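PDB 3H7T: group 3 allergen SMIPP-S YvT004A06 from Sarcoptes scabiei type hominis, which is an inactivated paralogue of the trypsin-like serine proteases, with their two-barrel fold but probably without proteolytic activity. Local coordinates for residues I105-P114 with A190-G198; Y55-K63 with L133-E141. All coordinates share one frame; numbering follows the deposited sequence.

Interaction 1. Residues I105-P114 with A190-G198; sequences IELPSLLYDP and AVQNGTLVG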
loop_
_atom_site.group_PDB
_atom_site.type_symbol
_atom_site.label_atom_id
_atom_site.label_comp_id
_atom_site.label_asym_id
_atom_site.label_seq_id
_atom_site.Cartn_x
_atom_site.Cartn_y
_atom_site.Cartn_z
ATOM N N ILE A 105 11.640 4.512 -3.168
ATOM C CA ILE A 105 11.011 5.606 -2.433
ATOM C C ILE A 105 11.597 5.644 -1.025
ATOM O O ILE A 105 11.719 4.606 -0.379
ATOM C CB ILE A 105 9.450 5.450 -2.366
ATOM C CG1 ILE A 105 8.787 6.685 -1.740
ATOM C CG2 ILE A 105 9.042 4.193 -1.594
ATOM C CD1 ILE A 105 8.488 7.806 -2.719
ATOM N N GLU A 106 11.949 6.839 -0.554
ATOM C CA GLU A 106 12.551 7.004 0.775
ATOM C C GLU A 106 11.532 6.833 1.899
ATOM O O GLU A 106 10.354 7.147 1.739
ATOM C CB GLU A 106 13.248 8.368 0.902
ATOM C CG GLU A 106 14.458 8.564 -0.017
ATOM C CD GLU A 106 15.539 7.508 0.173
ATOM O OE1 GLU A 106 15.965 7.283 1.326
ATOM O OE2 GLU A 106 15.966 6.909 -0.840
ATOM N N LEU A 107 11.991 6.331 3.039
ATOM C CA LEU A 107 11.143 6.236 4.227
ATOM C C LEU A 107 10.988 7.605 4.897
ATOM O O LEU A 107 11.860 8.458 4.757
ATOM C CB LEU A 107 11.697 5.190 5.201
ATOM C CG LEU A 107 11.635 3.730 4.726
ATOM C CD1 LEU A 107 12.426 2.792 5.653
ATOM C CD2 LEU A 107 10.178 3.276 4.624
ATOM N N PRO A 108 9.865 7.828 5.613
ATOM C CA PRO A 108 9.646 9.087 6.312
ATOM C C PRO A 108 10.414 9.099 7.638
ATOM O O PRO A 108 10.913 8.059 8.059
ATOM C CB PRO A 108 8.150 9.037 6.611
ATOM C CG PRO A 108 7.897 7.601 6.869
ATOM C CD PRO A 108 8.756 6.883 5.850
ATOM N N SER A 109 10.460 10.257 8.293
ATOM C CA SER A 109 11.039 10.388 9.633
ATOM C C SER A 109 10.186 9.648 10.665
ATOM O O SER A 109 8.995 9.365 10.427
ATOM C CB SER A 109 11.164 11.864 10.011
ATOM O OG SER A 109 9.894 12.495 9.979
ATOM N N LEU A 110 10.795 9.330 11.805
ATOM C CA LEU A 110 10.133 8.545 12.836
ATOM C C LEU A 110 8.822 9.176 13.276
ATOM O O LEU A 110 8.759 10.377 13.541
ATOM C CB LEU A 110 11.049 8.338 14.047
ATOM C CG LEU A 110 10.440 7.599 15.247
ATOM C CD1 LEU A 110 10.206 6.115 14.950
ATOM C CD2 LEU A 110 11.327 7.769 16.470
ATOM N N LEU A 111 7.787 8.343 13.341
ATOM C CA LEU A 111 6.451 8.744 13.771
ATOM C C LEU A 111 5.802 9.853 12.931
ATOM O O LEU A 111 4.880 10.527 13.394
ATOM C CB LEU A 111 6.433 9.069 15.273
ATOM C CG LEU A 111 6.610 7.884 16.235
ATOM C CD1 LEU A 111 6.844 8.391 17.652
ATOM C CD2 LEU A 111 5.410 6.943 16.201
ATOM N N TYR A 112 6.255 10.016 11.689
ATOM C CA TYR A 112 5.611 10.952 10.767
ATOM C C TYR A 112 4.098 10.708 10.723
ATOM O O TYR A 112 3.646 9.556 10.670
ATOM C CB TYR A 112 6.202 10.851 9.358
ATOM C CG TYR A 112 5.685 11.935 8.437
ATOM C CD1 TYR A 112 6.302 13.185 8.386
ATOM C CD2 TYR A 112 4.551 11.727 7.647
ATOM C CE1 TYR A 112 5.817 14.191 7.559
ATOM C CE2 TYR A 112 4.054 12.725 6.826
ATOM C CZ TYR A 112 4.694 13.949 6.777
ATOM O OH TYR A 112 4.208 14.937 5.957
ATOM N N ASP A 113 3.324 11.788 10.776
ATOM C CA ASP A 113 1.867 11.685 10.785
ATOM C C ASP A 113 1.284 12.778 9.898
ATOM O O ASP A 113 1.328 13.955 10.267
ATOM C CB ASP A 113 1.330 11.793 12.225
ATOM C CG ASP A 113 -0.118 11.281 12.370
ATOM O OD1 ASP A 113 -0.687 10.719 11.404
ATOM O OD2 ASP A 113 -0.689 11.440 13.472
ATOM N N PRO A 114 0.747 12.397 8.716
ATOM C CA PRO A 114 0.269 13.401 7.761
ATOM C C PRO A 114 -0.811 14.288 8.377
ATOM O O PRO A 114 -1.736 13.783 9.022
ATOM C CB PRO A 114 -0.333 12.567 6.615
ATOM C CG PRO A 114 0.137 11.172 6.829
ATOM C CD PRO A 114 0.416 11.022 8.289
ATOM N N ALA A 190 1.455 5.558 -0.546
ATOM C CA ALA A 190 0.899 6.890 -0.349
ATOM C C ALA A 190 2.086 7.790 -0.079
ATOM O O ALA A 190 2.834 7.553 0.866
ATOM C CB ALA A 190 -0.082 6.912 0.814
ATOM N N VAL A 191 2.259 8.803 -0.924
ATOM C CA VAL A 191 3.488 9.600 -0.949
ATOM C C VAL A 191 3.261 11.055 -0.560
ATOM O O VAL A 191 2.312 11.694 -1.008
ATOM C CB VAL A 191 4.194 9.520 -2.354
ATOM C CG1 VAL A 191 5.458 10.376 -2.390
ATOM C CG2 VAL A 191 4.545 8.091 -2.692
ATOM N N GLN A 192 4.155 11.581 0.276
ATOM C CA GLN A 192 4.113 12.981 0.644
ATOM C C GLN A 192 5.553 13.473 0.794
ATOM O O GLN A 192 6.360 12.857 1.504
ATOM C CB GLN A 192 3.318 13.161 1.936
ATOM C CG GLN A 192 2.556 14.460 2.024
ATOM C CD GLN A 192 1.774 14.578 3.315
ATOM O OE1 GLN A 192 2.306 14.346 4.404
ATOM N NE2 GLN A 192 0.498 14.940 3.201
ATOM N N ASN A 193 5.868 14.559 0.090
ATOM C CA ASN A 193 7.215 15.143 0.068
ATOM C C ASN A 193 8.301 14.113 -0.242
ATOM O O ASN A 193 9.265 13.961 0.513
ATOM C CB ASN A 193 7.520 15.883 1.374
ATOM N N GLY A 194 8.115 13.402 -1.351
ATOM C CA GLY A 194 9.077 12.414 -1.835
ATOM C C GLY A 194 9.431 11.287 -0.880
ATOM O O GLY A 194 10.506 10.690 -0.999
ATOM N N THR A 195 8.543 10.992 0.070
ATOM C CA THR A 195 8.743 9.857 0.972
ATOM C C THR A 195 7.463 9.030 1.085
ATOM O O THR A 195 6.382 9.536 0.839
ATOM C CB THR A 195 9.227 10.285 2.389
ATOM O OG1 THR A 195 8.127 10.758 3.161
ATOM C CG2 THR A 195 10.328 11.357 2.321
ATOM N N LEU A 196 7.607 7.762 1.458
ATOM C CA LEU A 196 6.474 6.853 1.617
ATOM C C LEU A 196 5.800 7.007 2.991
ATOM O O LEU A 196 6.251 6.425 3.979
ATOM C CB LEU A 196 6.935 5.408 1.417
ATOM C CG LEU A 196 5.824 4.355 1.392
ATOM C CD1 LEU A 196 5.062 4.441 0.068
ATOM C CD2 LEU A 196 6.419 2.981 1.578
ATOM N N VAL A 197 4.715 7.773 3.056
ATOM C CA VAL A 197 4.077 8.042 4.362
ATOM C C VAL A 197 2.983 7.043 4.732
ATOM O O VAL A 197 2.617 6.916 5.909
ATOM C CB VAL A 197 3.553 9.497 4.484
ATOM C CG1 VAL A 197 4.683 10.492 4.240
ATOM C CG2 VAL A 197 2.402 9.764 3.526
ATOM N N GLY A 198 2.456 6.349 3.725
ATOM C CA GLY A 198 1.404 5.384 3.940
ATOM C C GLY A 198 1.458 4.175 3.029
ATOM O O GLY A 198 2.077 4.200 1.955
HETATM O O HOH W 1 12.063 8.968 -2.295
HETATM O O HOH W 2 3.983 8.026 8.032
#
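The ring of Tyr112 overlaps the side chain of Val197 obliquely, bringing Tyr112 CE2 to 3.5 Å from Val197 CG1. In this trypsin-like fold, residues 105-114 belong to the connection from the first barrel to the second, and here they wrap around a hairpin of the second, whose type I' turn runs from Gln192 to Thr195. Swung opposite its own backbone N (chi1 -172°), the Tyr112 ring reaches the end of Gln192: Tyr112 OH donates a short 2.5 Å bond to Gln192 OE1, which lies at the ring edge, near the ring plane. Amide and ring stand nearly perpendicular, 78° apart. Gln192 NE2 is held in turn by Thr118 OG1 and Ser119 O, which should restrict rotation of that amide.

Near Ile105 and Glu106 the backbones meet. Leu196 N donates to Glu106 O over 2.8 Å at 166°, an almost straight bond. Next to this bond the Ile105 side chain points at the hairpin; its CD1 meets Val191 CG2 tip to tip at 4.0 Å, while the side chain as a whole crosses that of Leu196 at about a right angle, with Ile105 CG2 3.9 Å from Leu196 CB. A water accepts from Glu106 N and donates to Gly194 O; a second water donates to both Tyr112 O and Val197 O, bridging the two segments at a separate point. The hairpin carries a classic beta bulge, Val197 and Gly198 both facing Ala190. Pro108 lies against the buried Leu196 O, which has no hydrogen-bonding partner in the model, with Pro108 CD 3.2 Å from that oxygen.

Interaction 2. Residues Y55-K63 with L133-E141; sequences YGSSYRTTK and LEYSGDLME
Arg60 lays one face of its guanidinium against Tyr135, with Arg60 CZ 3.4 Å from Tyr135 CD2. The two planes are 47° apart, so this is a tilted contact rather than a parallel stack. Thr61 CG2 covers the opposite guanidinium face, which is thereby held between a methyl group and a ring atom. Extended as far as CD, the arginine bends at chi3 (69°), bringing its head to CB and CD2 of Tyr135. On the opposite side of the paired backbones, Tyr59 and Asp138 run alongside each other in the same direction, with Tyr59 CE1 3.5 Å from Asp138 OD1.

Two backbone bonds set this register: Leu139 N donates to Ser58 O at 2.8 Å, and Arg60 N to Gly137 O at 3.0 Å. They flank Tyr59 and Asp138, which makes that couple a non-hydrogen-bonded pair in a single antiparallel bridge. Both segments are braced from within. Ser57 OG accepts from Tyr59 N at 3.0 Å, forming an ST turn, and donates to Thr62 O at 2.7 Å; Ser136 OG donates to a lone pair of Asp138 O, also at 2.7 Å.

Farther out, Trp125 NE1 adds a second donor to Ser58 O, Phe25 makes a cation-pi contact with Arg60, and its backbone N binds Tyr135 OH. By comparison with trypsins, residues 55-63 probably lie in the counterpart of their calcium-binding loop, between strands 51-55 and 65-74 of the six-stranded barrel, while residues 133-141 probably end that of the autolysis loop and lead into strand 140-147, where Met140 pairs with Gly124 of strand 119-124.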
loop_
_atom_site.group_PDB
_atom_site.type_symbol
_atom_site.label_atom_id
_atom_site.label_comp_id
_atom_site.label_asym_id
_atom_site.label_seq_id
_atom_site.Cartn_x
_atom_site.Cartn_y
_atom_site.Cartn_z
ATOM N N TYR A 55 7.437 -4.924 -11.788
ATOM C CA TYR A 55 7.957 -3.557 -11.747
ATOM C C TYR A 55 8.296 -2.967 -13.122
ATOM O O TYR A 55 8.469 -3.703 -14.100
ATOM C CB TYR A 55 9.170 -3.469 -10.806
ATOM C CG TYR A 55 10.461 -4.142 -11.256
ATOM C CD1 TYR A 55 11.391 -3.455 -12.038
ATOM C CD2 TYR A 55 10.772 -5.441 -10.855
ATOM C CE1 TYR A 55 12.586 -4.047 -12.427
ATOM C CE2 TYR A 55 11.962 -6.050 -11.242
ATOM C CZ TYR A 55 12.870 -5.343 -12.024
ATOM O OH TYR A 55 14.058 -5.930 -12.406
ATOM N N GLY A 56 8.376 -1.638 -13.177
ATOM C CA GLY A 56 8.765 -0.910 -14.382
ATOM C C GLY A 56 7.721 -0.826 -15.481
ATOM O O GLY A 56 8.058 -0.565 -16.632
ATOM N N SER A 57 6.453 -1.029 -15.129
ATOM C CA SER A 57 5.372 -0.968 -16.111
ATOM C C SER A 57 4.148 -0.225 -15.576
ATOM O O SER A 57 3.830 -0.323 -14.391
ATOM C CB SER A 57 4.977 -2.383 -16.546
ATOM O OG SER A 57 3.941 -2.351 -17.511
ATOM N N SER A 58 3.483 0.522 -16.455
ATOM C CA SER A 58 2.172 1.132 -16.164
ATOM C C SER A 58 1.053 0.084 -16.115
ATOM O O SER A 58 -0.038 0.344 -15.593
ATOM C CB SER A 58 1.822 2.182 -17.225
ATOM O OG SER A 58 2.792 3.209 -17.292
ATOM N N TYR A 59 1.324 -1.092 -16.678
ATOM C CA TYR A 59 0.343 -2.157 -16.767
ATOM C C TYR A 59 0.417 -3.091 -15.566
ATOM O O TYR A 59 1.492 -3.316 -15.012
ATOM C CB TYR A 59 0.496 -2.926 -18.091
ATOM C CG TYR A 59 0.337 -2.026 -19.290
ATOM C CD1 TYR A 59 -0.924 -1.581 -19.688
ATOM C CD2 TYR A 59 1.454 -1.594 -20.017
ATOM C CE1 TYR A 59 -1.072 -0.731 -20.785
ATOM C CE2 TYR A 59 1.310 -0.750 -21.113
ATOM C CZ TYR A 59 0.048 -0.327 -21.492
ATOM O OH TYR A 59 -0.096 0.509 -22.582
ATOM N N ARG A 60 -0.736 -3.639 -15.190
ATOM C CA ARG A 60 -0.868 -4.423 -13.963
ATOM C C ARG A 60 -0.063 -5.718 -13.963
ATOM O O ARG A 60 0.518 -6.089 -12.933
ATOM C CB ARG A 60 -2.343 -4.735 -13.675
ATOM C CG ARG A 60 -2.564 -5.341 -12.294
ATOM C CD ARG A 60 -4.029 -5.599 -11.994
ATOM N NE ARG A 60 -4.644 -6.667 -12.795
ATOM C CZ ARG A 60 -4.550 -7.970 -12.536
ATOM N NH1 ARG A 60 -3.829 -8.403 -11.513
ATOM N NH2 ARG A 60 -5.177 -8.851 -13.319
ATOM N N THR A 61 -0.049 -6.411 -15.105
ATOM C CA THR A 61 0.515 -7.763 -15.172
ATOM C C THR A 61 1.509 -7.962 -16.317
ATOM O O THR A 61 2.131 -9.012 -16.404
ATOM C CB THR A 61 -0.594 -8.857 -15.302
ATOM O OG1 THR A 61 -1.329 -8.670 -16.520
ATOM C CG2 THR A 61 -1.553 -8.831 -14.126
ATOM N N THR A 62 1.647 -6.964 -17.189
ATOM C CA THR A 62 2.445 -7.109 -18.413
ATOM C C THR A 62 3.448 -5.979 -18.651
ATOM O O THR A 62 3.349 -4.900 -18.056
ATOM C CB THR A 62 1.546 -7.192 -19.672
ATOM O OG1 THR A 62 0.682 -6.047 -19.716
ATOM C CG2 THR A 62 0.713 -8.469 -19.681
ATOM N N LYS A 63 4.416 -6.255 -19.526
ATOM C CA LYS A 63 5.351 -5.253 -20.067
ATOM C C LYS A 63 6.339 -4.656 -19.085
ATOM O O LYS A 63 6.776 -3.517 -19.249
ATOM C CB LYS A 63 4.612 -4.136 -20.815
ATOM C CG LYS A 63 4.513 -4.373 -22.301
ATOM C CD LYS A 63 3.463 -3.498 -22.930
ATOM C CE LYS A 63 3.291 -3.872 -24.386
ATOM N NZ LYS A 63 1.886 -3.707 -24.812
ATOM N N LEU A 133 -15.406 -5.576 -8.703
ATOM C CA LEU A 133 -14.235 -6.071 -7.993
ATOM C C LEU A 133 -13.079 -6.318 -8.970
ATOM O O LEU A 133 -12.020 -6.776 -8.569
ATOM C CB LEU A 133 -14.580 -7.350 -7.220
ATOM C CG LEU A 133 -15.536 -7.217 -6.028
ATOM C CD1 LEU A 133 -15.959 -8.585 -5.534
ATOM C CD2 LEU A 133 -14.891 -6.425 -4.881
ATOM N N GLU A 134 -13.280 -6.004 -10.254
ATOM C CA GLU A 134 -12.226 -6.220 -11.269
ATOM C C GLU A 134 -11.127 -5.162 -11.130
ATOM O O GLU A 134 -11.422 -3.999 -10.832
ATOM C CB GLU A 134 -12.805 -6.178 -12.685
ATOM C CG GLU A 134 -13.855 -7.261 -13.007
ATOM C CD GLU A 134 -13.288 -8.680 -12.991
ATOM O OE1 GLU A 134 -12.161 -8.887 -13.499
ATOM O OE2 GLU A 134 -13.976 -9.591 -12.474
ATOM N N TYR A 135 -9.877 -5.558 -11.372
ATOM C CA TYR A 135 -8.735 -4.642 -11.264
ATOM C C TYR A 135 -8.624 -3.749 -12.499
ATOM O O TYR A 135 -9.197 -4.049 -13.550
ATOM C CB TYR A 135 -7.419 -5.399 -11.070
ATOM C CG TYR A 135 -7.452 -6.467 -10.009
ATOM C CD1 TYR A 135 -7.720 -6.151 -8.669
ATOM C CD2 TYR A 135 -7.202 -7.795 -10.338
ATOM C CE1 TYR A 135 -7.758 -7.149 -7.697
ATOM C CE2 TYR A 135 -7.234 -8.796 -9.382
ATOM C CZ TYR A 135 -7.512 -8.466 -8.064
ATOM O OH TYR A 135 -7.531 -9.459 -7.121
ATOM N N SER A 136 -7.898 -2.646 -12.355
ATOM C CA SER A 136 -7.601 -1.772 -13.487
ATOM C C SER A 136 -6.375 -2.320 -14.221
ATOM O O SER A 136 -5.386 -2.658 -13.587
ATOM C CB SER A 136 -7.317 -0.351 -12.989
ATOM O OG SER A 136 -6.983 0.513 -14.059
ATOM N N GLY A 137 -6.435 -2.401 -15.553
ATOM C CA GLY A 137 -5.262 -2.785 -16.350
ATOM C C GLY A 137 -4.164 -1.725 -16.324
ATOM O O GLY A 137 -2.973 -2.038 -16.433
ATOM N N ASP A 138 -4.579 -0.470 -16.160
ATOM C CA ASP A 138 -3.697 0.687 -16.202
ATOM C C ASP A 138 -3.460 1.205 -14.788
ATOM O O ASP A 138 -4.371 1.175 -13.947
ATOM C CB ASP A 138 -4.353 1.814 -17.007
ATOM C CG ASP A 138 -4.625 1.441 -18.456
ATOM O OD1 ASP A 138 -3.783 0.783 -19.095
ATOM O OD2 ASP A 138 -5.684 1.853 -18.975
ATOM N N LEU A 139 -2.244 1.678 -14.534
ATOM C CA LEU A 139 -1.922 2.337 -13.269
ATOM C C LEU A 139 -2.740 3.627 -13.143
ATOM O O LEU A 139 -2.790 4.436 -14.080
ATOM C CB LEU A 139 -0.414 2.624 -13.173
ATOM C CG LEU A 139 0.068 3.388 -11.928
ATOM C CD1 LEU A 139 -0.015 2.488 -10.702
ATOM C CD2 LEU A 139 1.494 3.909 -12.124
ATOM N N MET A 140 -3.421 3.780 -12.006
ATOM C CA MET A 140 -4.216 4.975 -11.716
ATOM C C MET A 140 -3.562 5.751 -10.579
ATOM O O MET A 140 -2.851 5.165 -9.762
ATOM C CB MET A 140 -5.635 4.601 -11.304
ATOM C CG MET A 140 -6.378 3.673 -12.301
ATOM S SD MET A 140 -6.671 4.461 -13.897
ATOM C CE MET A 140 -8.073 5.505 -13.521
ATOM N N GLU A 141 -3.834 7.053 -10.510
ATOM C CA GLU A 141 -3.339 7.872 -9.403
ATOM C C GLU A 141 -4.430 8.795 -8.878
ATOM O O GLU A 141 -5.342 9.165 -9.613
ATOM C CB GLU A 141 -2.121 8.710 -9.835
ATOM C CG GLU A 141 -2.464 9.758 -10.897
ATOM C CD GLU A 141 -1.349 10.751 -11.168
ATOM O OE1 GLU A 141 -1.649 11.957 -11.232
ATOM O OE2 GLU A 141 -0.180 10.341 -11.318
#

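In the fold
The two interactions lie at separate places in the two-barrel fold: their centres are 23 Å apart and their nearest atoms about 10 Å apart, without touching. Interaction 1 fastens the inter-barrel connection to a hairpin of the second barrel, whereas interaction 2 joins a loop of the first barrel to one of the second at the surface. Strand 119-124 relates them, pairing with strand 189-192 of interaction 1 and with strand 140-147, where interaction 2 ends. Along the chain their segments alternate. Neither includes an annotated metal ligand; the side chain of Leu107 in interaction 1 is about 12 Å from a bound zinc ion.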